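Local coordinates for substrate-binding protein (Synechococcus sp., PDB 6WPN) that probably binds an oligosaccharide or related sugar outside the inner membrane and passes it on for uptake, as extracellular solute-binding proteins do, at residues H56-V61 with E313-L317; D86-P92 with L299-P305; T105-L111 with A132-I137. One frame throughout, in Å; residues are numbered along the deposited sequence.

Contact 1: H56-V61 with E313-L317; sequences HPEALV and EAVEL
Glu58 and Glu313 are brought together by bends in both side chains. Glu58 has CG between its backbone N and carbonyl carbon (chi1 82°), and the chain turns again at chi2 (-75°). This second turn swings its carboxylate toward helix 311-321. Glu313 has CG anti to its own carbonyl carbon and also bends at chi2 (-79°), which carries its carboxylate toward the loop. The two acids meet with Glu58 OE2 only 2.8 Å from Glu313 OE1. The other oxygen, Glu313 OE2, is 3.3 Å from the same Glu58 OE2. The carboxylate planes are well twisted against each other. Such close acids would probably repel if both were ionised, so the proximity is likely to raise the proton affinity of at least one.

The other groups around this pair touch more lightly. The methyl CB of Ala59 lies 3.7 Å from Glu313 OE2. His56 presents CD2 to the same carboxylate, at 4.2 Å from Glu313 OE2, with ring and carboxylate planes nearly perpendicular. Glu316 OE2 is 4.3 Å from His56 CD2, also at an oblique approach. A positive charge on His56, if present, would probably ease the crowding of these acids. Further along, the contact becomes apolar. Val61 CG2 meets Leu317 CD2 at 3.7 Å, one methyl against another.

The contact thus joins the turn between helix 42-55 and strand 61-66 to one side of helix 311-321. Trp52 of helix 42-55 helps to hold the turn: its ring stacks on His56, its NE1 bonds to Ala59 O, and its side chain touches Leu317. Asp53 OD1 accepts from Val61 N, while Leu30 of strand 30-35 lies against both Ala59 and Glu313.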
loop_
_atom_site.group_PDB
_atom_site.type_symbol
_atom_site.label_atom_id
_atom_site.label_comp_id
_atom_site.label_asym_id
_atom_site.label_seq_id
_atom_site.Cartn_x
_atom_site.Cartn_y
_atom_site.Cartn_z
ATOM N N HIS A 56 12.813 25.788 -13.718
ATOM C CA HIS A 56 13.156 26.516 -12.498
ATOM C C HIS A 56 14.643 26.350 -12.207
ATOM O O HIS A 56 15.034 25.585 -11.314
ATOM C CB HIS A 56 12.290 26.041 -11.330
ATOM C CG HIS A 56 10.821 26.113 -11.612
ATOM N ND1 HIS A 56 10.177 25.218 -12.439
ATOM C CD2 HIS A 56 9.872 26.983 -11.190
ATOM C CE1 HIS A 56 8.894 25.529 -12.509
ATOM N NE2 HIS A 56 8.684 26.596 -11.761
ATOM N N PRO A 57 15.505 27.065 -12.939
ATOM C CA PRO A 57 16.943 27.023 -12.626
ATOM C C PRO A 57 17.280 27.587 -11.256
ATOM O O PRO A 57 18.358 27.286 -10.726
ATOM C CB PRO A 57 17.571 27.857 -13.751
ATOM C CG PRO A 57 16.473 28.762 -14.202
ATOM C CD PRO A 57 15.219 27.946 -14.084
ATOM N N GLU A 58 16.398 28.399 -10.670
ATOM C CA GLU A 58 16.648 28.996 -9.365
ATOM C C GLU A 58 16.411 28.031 -8.211
ATOM O O GLU A 58 16.688 28.390 -7.061
ATOM C CB GLU A 58 15.761 30.230 -9.172
ATOM C CG GLU A 58 14.342 29.908 -8.711
ATOM C CD GLU A 58 13.466 29.333 -9.816
ATOM O OE1 GLU A 58 13.874 29.378 -10.996
ATOM O OE2 GLU A 58 12.368 28.830 -9.502
ATOM N N ALA A 59 15.898 26.827 -8.478
ATOM C CA ALA A 59 15.605 25.849 -7.438
ATOM C C ALA A 59 15.830 24.456 -8.027
ATOM O O ALA A 59 14.901 23.672 -8.226
ATOM C CB ALA A 59 14.182 26.005 -6.895
ATOM N N LEU A 60 17.095 24.147 -8.305
ATOM C CA LEU A 60 17.457 22.839 -8.832
ATOM C C LEU A 60 17.175 21.761 -7.796
ATOM O O LEU A 60 17.339 21.976 -6.595
ATOM C CB LEU A 60 18.931 22.822 -9.233
ATOM C CG LEU A 60 19.327 23.883 -10.262
ATOM C CD1 LEU A 60 20.835 23.916 -10.456
ATOM C CD2 LEU A 60 18.613 23.639 -11.586
ATOM N N VAL A 61 16.732 20.600 -8.265
ATOM C CA VAL A 61 16.318 19.512 -7.388
ATOM C C VAL A 61 17.453 18.507 -7.260
ATOM O O VAL A 61 18.036 18.081 -8.265
ATOM C CB VAL A 61 15.038 18.835 -7.906
ATOM C CG1 VAL A 61 14.771 17.547 -7.144
ATOM C CG2 VAL A 61 13.861 19.782 -7.765
ATOM N N GLU A 313 8.553 27.423 -3.197
ATOM C CA GLU A 313 9.128 26.628 -4.276
ATOM C C GLU A 313 8.828 25.149 -4.083
ATOM O O GLU A 313 8.632 24.420 -5.063
ATOM C CB GLU A 313 10.638 26.856 -4.358
ATOM C CG GLU A 313 11.048 28.209 -4.924
ATOM C CD GLU A 313 10.970 28.277 -6.445
ATOM O OE1 GLU A 313 11.193 29.378 -6.993
ATOM O OE2 GLU A 313 10.695 27.241 -7.091
ATOM N N ALA A 314 8.799 24.691 -2.830
ATOM C CA ALA A 314 8.482 23.294 -2.560
ATOM C C ALA A 314 7.064 22.959 -2.997
ATOM O O ALA A 314 6.815 21.883 -3.550
ATOM C CB ALA A 314 8.673 22.994 -1.075
ATOM N N VAL A 315 6.117 23.863 -2.740
ATOM C CA VAL A 315 4.747 23.648 -3.190
ATOM C C VAL A 315 4.686 23.618 -4.712
ATOM O O VAL A 315 3.966 22.803 -5.304
ATOM C CB VAL A 315 3.815 24.720 -2.598
ATOM C CG1 VAL A 315 2.433 24.639 -3.239
ATOM C CG2 VAL A 315 3.722 24.555 -1.089
ATOM N N GLU A 316 5.447 24.497 -5.372
ATOM C CA GLU A 316 5.475 24.488 -6.832
ATOM C C GLU A 316 6.016 23.167 -7.367
ATOM O O GLU A 316 5.501 22.634 -8.356
ATOM C CB GLU A 316 6.312 25.658 -7.352
ATOM C CG GLU A 316 5.731 27.029 -7.051
ATOM C CD GLU A 316 6.052 28.054 -8.129
ATOM O OE1 GLU A 316 5.153 28.353 -8.944
ATOM O OE2 GLU A 316 7.207 28.540 -8.176
ATOM N N LEU A 317 7.049 22.618 -6.721
ATOM C CA LEU A 317 7.593 21.340 -7.165
ATOM C C LEU A 317 6.588 20.215 -6.956
ATOM O O LEU A 317 6.389 19.384 -7.847
ATOM C CB LEU A 317 8.901 21.039 -6.435
ATOM C CG LEU A 317 9.501 19.644 -6.654
ATOM C CD1 LEU A 317 9.828 19.411 -8.128
ATOM C CD2 LEU A 317 10.740 19.458 -5.792
#

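Contact 2: D86-P92 with L299-P305; sequences DVVNLNP and LMTLAVP
The Asn89 amide and the Thr301 carbonyl are the flat groups at the centre of this contact. Asn89 ND2 donates to Thr301 O at 2.7 Å, and this oxygen lies almost in the amide plane. Leu90 N reaches the same Thr301 O at 2.9 Å. The two donors arrive from opposite faces of the carbonyl plane, Asn89 ND2 moderately tilted from it and Leu90 N well above it. Asn89 sends CG anti to its backbone N (chi1 178°), which puts the amide within range of the next strand. Selenomethionine Met300 sets its methyl CE between the amide's two ends, somewhat out of its plane, 3.2 Å from Asn89 OD1. That oxygen also takes a weak bond from Leu35 N. An alanine in place of Asn89 would probably leave Thr301 O with Leu90 N as its one donor here and open a gap beside the Met300 methyl.

The backbones pair in antiparallel register. Val88 and Ala303 form a hydrogen-bonded pair, with Val88 N to Ala303 O at 2.7 Å and a matching bond back. Asn89 and Leu302 are a non-hydrogen-bonded pair, and Leu90 and Thr301 are hydrogen-bonded again. On the Leu90 face, its CD1 packs on Ala303 CB at 3.9 Å. On the Asn89 face, Val87 CG1 lies 3.8 Å from Leu302 CB. At the ends, Val88 CG2 meets Pro305 CG at 3.6 Å, and Pro92 CD rests near Leu299.

Asn91 is the N-cap of helix 92-99, its OD1 bonded to Phe94 N. Strand 87-90 lies between parallel strand 30-35 and antiparallel strand 295-303, which pairs in turn with strand 137-149. One reversed strand set into a parallel sheet in this order is characteristic of type II periplasmic binding proteins.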
loop_
_atom_site.group_PDB
_atom_site.type_symbol
_atom_site.label_atom_id
_atom_site.label_comp_id
_atom_site.label_asym_id
_atom_site.label_seq_id
_atom_site.Cartn_x
_atom_site.Cartn_y
_atom_site.Cartn_z
ATOM N N ASP A 86 12.773 19.616 1.320
ATOM C CA ASP A 86 11.697 20.534 0.972
ATOM C C ASP A 86 10.403 19.825 0.587
ATOM O O ASP A 86 9.318 20.291 0.954
ATOM C CB ASP A 86 12.164 21.456 -0.156
ATOM C CG ASP A 86 13.391 22.269 0.233
ATOM O OD1 ASP A 86 14.488 21.991 -0.294
ATOM O OD2 ASP A 86 13.265 23.167 1.093
ATOM N N VAL A 87 10.490 18.703 -0.124
ATOM C CA VAL A 87 9.329 17.880 -0.452
ATOM C C VAL A 87 9.626 16.450 -0.034
ATOM O O VAL A 87 10.657 15.888 -0.419
ATOM C CB VAL A 87 8.974 17.928 -1.953
ATOM C CG1 VAL A 87 7.776 17.046 -2.231
ATOM C CG2 VAL A 87 8.690 19.352 -2.402
ATOM N N VAL A 88 8.731 15.864 0.751
ATOM C CA VAL A 88 8.908 14.512 1.257
ATOM C C VAL A 88 7.729 13.666 0.807
ATOM O O VAL A 88 6.574 14.102 0.876
ATOM C CB VAL A 88 9.043 14.483 2.792
ATOM C CG1 VAL A 88 9.368 13.080 3.268
ATOM C CG2 VAL A 88 10.112 15.440 3.235
ATOM N N ASN A 89 8.027 12.449 0.368
ATOM C CA ASN A 89 7.020 11.497 -0.081
ATOM C C ASN A 89 6.526 10.685 1.112
ATOM O O ASN A 89 7.317 10.008 1.777
ATOM C CB ASN A 89 7.608 10.589 -1.160
ATOM C CG ASN A 89 6.640 9.542 -1.633
ATOM O OD1 ASN A 89 7.041 8.431 -1.965
ATOM N ND2 ASN A 89 5.359 9.888 -1.678
ATOM N N LEU A 90 5.224 10.752 1.380
ATOM C CA LEU A 90 4.649 10.109 2.551
ATOM C C LEU A 90 3.435 9.285 2.146
ATOM O O LEU A 90 2.963 9.343 1.008
ATOM C CB LEU A 90 4.234 11.142 3.608
ATOM C CG LEU A 90 5.302 12.075 4.176
ATOM C CD1 LEU A 90 4.703 12.926 5.281
ATOM C CD2 LEU A 90 6.491 11.293 4.681
ATOM N N ASN A 91 2.931 8.518 3.106
ATOM C CA ASN A 91 1.675 7.794 3.025
ATOM C C ASN A 91 0.807 8.210 4.207
ATOM O O ASN A 91 1.318 8.759 5.191
ATOM C CB ASN A 91 1.888 6.271 3.023
ATOM C CG ASN A 91 2.381 5.742 4.347
ATOM O OD1 ASN A 91 3.054 6.440 5.097
ATOM N ND2 ASN A 91 2.039 4.493 4.644
ATOM N N PRO A 92 -0.508 8.004 4.130
ATOM C CA PRO A 92 -1.417 8.527 5.171
ATOM C C PRO A 92 -0.991 8.146 6.583
ATOM O O PRO A 92 -1.027 9.010 7.473
ATOM C CB PRO A 92 -2.784 7.918 4.798
ATOM C CG PRO A 92 -2.538 7.024 3.597
ATOM C CD PRO A 92 -1.261 7.487 2.977
ATOM N N LEU A 299 -2.245 5.064 -0.835
ATOM C CA LEU A 299 -2.115 6.456 -1.242
ATOM C C LEU A 299 -0.691 6.950 -1.014
ATOM O O LEU A 299 -0.132 6.782 0.074
ATOM C CB LEU A 299 -3.114 7.327 -0.478
ATOM C CG LEU A 299 -2.947 8.843 -0.594
ATOM C CD1 LEU A 299 -2.859 9.290 -2.043
ATOM C CD2 LEU A 299 -4.093 9.554 0.118
HETATM N N MSE A 300 -0.111 7.559 -2.044
HETATM C CA MSE A 300 1.191 8.206 -1.935
HETATM C C MSE A 300 1.036 9.717 -2.065
HETATM O O MSE A 300 0.389 10.198 -2.993
HETATM C CB MSE A 300 2.146 7.678 -3.005
HETATM C CG MSE A 300 2.333 6.179 -2.955
HETATM SE SE MSE A 300 2.951 5.584 -1.209
HETATM C CE MSE A 300 4.683 6.476 -1.168
ATOM N N THR A 301 1.626 10.465 -1.135
ATOM C CA THR A 301 1.474 11.913 -1.098
ATOM C C THR A 301 2.838 12.585 -1.034
ATOM O O THR A 301 3.875 11.941 -0.847
ATOM C CB THR A 301 0.630 12.371 0.099
ATOM O OG1 THR A 301 1.282 11.995 1.317
ATOM C CG2 THR A 301 -0.750 11.734 0.052
ATOM N N LEU A 302 2.822 13.903 -1.204
ATOM C CA LEU A 302 4.014 14.732 -1.104
ATOM C C LEU A 302 3.744 15.826 -0.084
ATOM O O LEU A 302 2.714 16.500 -0.162
ATOM C CB LEU A 302 4.381 15.336 -2.462
ATOM C CG LEU A 302 4.798 14.313 -3.518
ATOM C CD1 LEU A 302 5.179 15.012 -4.810
ATOM C CD2 LEU A 302 5.934 13.429 -3.011
ATOM N N ALA A 303 4.654 15.995 0.877
ATOM C CA ALA A 303 4.475 16.956 1.956
ATOM C C ALA A 303 5.674 17.893 2.032
ATOM O O ALA A 303 6.767 17.580 1.551
ATOM C CB ALA A 303 4.267 16.254 3.304
ATOM N N VAL A 304 5.455 19.050 2.653
ATOM C CA VAL A 304 6.486 20.073 2.813
ATOM C C VAL A 304 6.785 20.272 4.297
ATOM O O VAL A 304 5.954 20.830 5.029
ATOM C CB VAL A 304 6.058 21.397 2.156
ATOM C CG1 VAL A 304 7.163 22.444 2.296
ATOM C CG2 VAL A 304 5.696 21.177 0.701
ATOM N N PRO A 305 7.956 19.853 4.776
ATOM C CA PRO A 305 8.288 20.037 6.196
ATOM C C PRO A 305 8.249 21.502 6.603
ATOM O O PRO A 305 8.585 22.392 5.820
ATOM C CB PRO A 305 9.705 19.464 6.299
ATOM C CG PRO A 305 9.767 18.458 5.184
ATOM C CD PRO A 305 8.985 19.077 4.063
#

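Contact 3: T105-L111 with A132-I137; sequences TDLTALL and AGQIAI
Asp106 OD1 is gripped from opposite faces of its carboxylate. Thr108 OG1 donates to Asp106 OD1 at 3.1 Å, from the syn side. Gln134 N reaches Asp106 OD1 at 3.2 Å, from above the plane and along a bent path. Thr108 N adds a weak bond to the same oxygen. Asp106 thus ties the turn that follows it to the other segment. CG anti to the backbone N (chi1 -168°) is what aims the carboxylate at both. Next to it, Leu107 N donates to Gln134 O at 2.9 Å in a nearly straight bond (168°), so Gln134 is held at both its backbone N and O.

Below this polar pair the contact is greasy. Leu107 CD1 meets Ile137 CG1 at 3.8 Å, the side chains crossing at about a right angle. Leu111 CD2 lies 4.0 Å from Ile137 CD1, and the two side chains run past each other in opposite directions. Gln134 turns its amide elsewhere, with NE2 bonded to Trp124 O.

The chemistry implies a joint of two kinds: a partly exposed carboxylate and a backbone bond fix Gln134 from outside, while Leu107, Leu111 and Ile137 close the buried side with apolar contacts.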
loop_
_atom_site.group_PDB
_atom_site.type_symbol
_atom_site.label_atom_id
_atom_site.label_comp_id
_atom_site.label_asym_id
_atom_site.label_seq_id
_atom_site.Cartn_x
_atom_site.Cartn_y
_atom_site.Cartn_z
ATOM N N THR A 105 4.028 21.580 6.775
ATOM C CA THR A 105 3.476 22.888 6.462
ATOM C C THR A 105 2.013 22.750 6.073
ATOM O O THR A 105 1.637 21.855 5.313
ATOM C CB THR A 105 4.252 23.536 5.314
ATOM O OG1 THR A 105 5.633 23.664 5.672
ATOM C CG2 THR A 105 3.687 24.913 4.990
ATOM N N ASP A 106 1.180 23.637 6.607
ATOM C CA ASP A 106 -0.184 23.759 6.111
ATOM C C ASP A 106 -0.130 24.409 4.736
ATOM O O ASP A 106 0.136 25.609 4.616
ATOM C CB ASP A 106 -1.040 24.570 7.078
ATOM C CG ASP A 106 -2.522 24.473 6.767
ATOM O OD1 ASP A 106 -2.886 23.909 5.713
ATOM O OD2 ASP A 106 -3.330 24.954 7.586
ATOM N N LEU A 107 -0.365 23.608 3.697
ATOM C CA LEU A 107 -0.198 24.077 2.328
ATOM C C LEU A 107 -1.327 24.999 1.883
ATOM O O LEU A 107 -1.155 25.736 0.906
ATOM C CB LEU A 107 -0.096 22.873 1.384
ATOM C CG LEU A 107 0.936 21.814 1.787
ATOM C CD1 LEU A 107 0.877 20.622 0.857
ATOM C CD2 LEU A 107 2.333 22.412 1.803
ATOM N N THR A 108 -2.468 24.978 2.580
ATOM C CA THR A 108 -3.606 25.806 2.190
ATOM C C THR A 108 -3.208 27.268 2.007
ATOM O O THR A 108 -3.731 27.956 1.123
ATOM C CB THR A 108 -4.722 25.681 3.230
ATOM O OG1 THR A 108 -5.026 24.297 3.444
ATOM C CG2 THR A 108 -5.975 26.398 2.761
ATOM N N ALA A 109 -2.267 27.756 2.819
ATOM C CA ALA A 109 -1.839 29.145 2.691
ATOM C C ALA A 109 -1.080 29.381 1.390
ATOM O O ALA A 109 -1.188 30.456 0.789
ATOM C CB ALA A 109 -0.983 29.543 3.893
ATOM N N LEU A 110 -0.305 28.394 0.938
ATOM C CA LEU A 110 0.524 28.555 -0.249
ATOM C C LEU A 110 -0.099 27.972 -1.510
ATOM O O LEU A 110 0.366 28.285 -2.612
ATOM C CB LEU A 110 1.898 27.913 -0.030
ATOM C CG LEU A 110 2.818 28.569 1.000
ATOM C CD1 LEU A 110 4.110 27.787 1.100
ATOM C CD2 LEU A 110 3.093 30.023 0.641
ATOM N N LEU A 111 -1.127 27.137 -1.381
ATOM C CA LEU A 111 -1.703 26.496 -2.551
ATOM C C LEU A 111 -2.446 27.525 -3.399
ATOM O O LEU A 111 -3.137 28.397 -2.860
ATOM C CB LEU A 111 -2.655 25.371 -2.142
ATOM C CG LEU A 111 -2.031 24.082 -1.599
ATOM C CD1 LEU A 111 -3.107 23.162 -1.038
ATOM C CD2 LEU A 111 -1.237 23.369 -2.685
ATOM N N ALA A 132 -4.763 18.576 10.984
ATOM C CA ALA A 132 -3.718 19.585 11.087
ATOM C C ALA A 132 -3.743 20.503 9.871
ATOM O O ALA A 132 -2.786 21.254 9.648
ATOM C CB ALA A 132 -2.338 18.937 11.240
ATOM N N GLY A 133 -4.825 20.463 9.097
ATOM C CA GLY A 133 -4.950 21.195 7.853
ATOM C C GLY A 133 -4.545 20.342 6.666
ATOM O O GLY A 133 -4.466 19.111 6.742
ATOM N N GLN A 134 -4.286 21.010 5.547
ATOM C CA GLN A 134 -3.859 20.322 4.332
ATOM C C GLN A 134 -2.348 20.138 4.399
ATOM O O GLN A 134 -1.583 21.046 4.068
ATOM C CB GLN A 134 -4.284 21.092 3.088
ATOM C CG GLN A 134 -4.071 20.308 1.800
ATOM C CD GLN A 134 -5.169 19.287 1.555
ATOM O OE1 GLN A 134 -6.226 19.324 2.189
ATOM N NE2 GLN A 134 -4.914 18.354 0.647
ATOM N N ILE A 135 -1.918 18.949 4.820
ATOM C CA ILE A 135 -0.506 18.678 5.066
ATOM C C ILE A 135 0.184 17.988 3.899
ATOM O O ILE A 135 1.414 17.822 3.935
ATOM C CB ILE A 135 -0.329 17.806 6.326
ATOM C CG1 ILE A 135 -1.076 16.484 6.121
ATOM C CG2 ILE A 135 -0.826 18.542 7.557
ATOM C CD1 ILE A 135 -0.700 15.399 7.085
ATOM N N ALA A 136 -0.552 17.582 2.869
ATOM C CA ALA A 136 0.078 16.844 1.787
ATOM C C ALA A 136 -0.727 17.005 0.508
ATOM O O ALA A 136 -1.934 17.262 0.538
ATOM C CB ALA A 136 0.226 15.359 2.135
ATOM N N ILE A 137 -0.034 16.850 -0.608
ATOM C CA ILE A 137 -0.642 16.842 -1.933
ATOM C C ILE A 137 -0.672 15.398 -2.420
ATOM O O ILE A 137 0.359 14.714 -2.349
ATOM C CB ILE A 137 0.139 17.736 -2.914
ATOM C CG1 ILE A 137 0.009 19.203 -2.509
ATOM C CG2 ILE A 137 -0.344 17.527 -4.347
ATOM C CD1 ILE A 137 0.982 20.115 -3.220
#

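Overall arrangement
The three contacts are nested along the chain: contact 3 lies inside the loop closed by contact 2, and contact 2 inside that closed by contact 1. Contacts 2 and 3 are nearest, their centres about 11 Å apart. Backbone bonds join them, with Val304 O 2.7 Å from Thr105 N and Leu302 O 2.8 Å from Ile137 N. Contact 1 is about 16 Å from contact 2 and 17 Å from contact 3, centre to centre. Its helix links all three: Ala314 CB lies 3.7 Å from Val304 CG1, and Val315 CG2 is 3.9 Å from Leu107 CD2. All three fall within the solute-binding family region, on one side of the chain's centre.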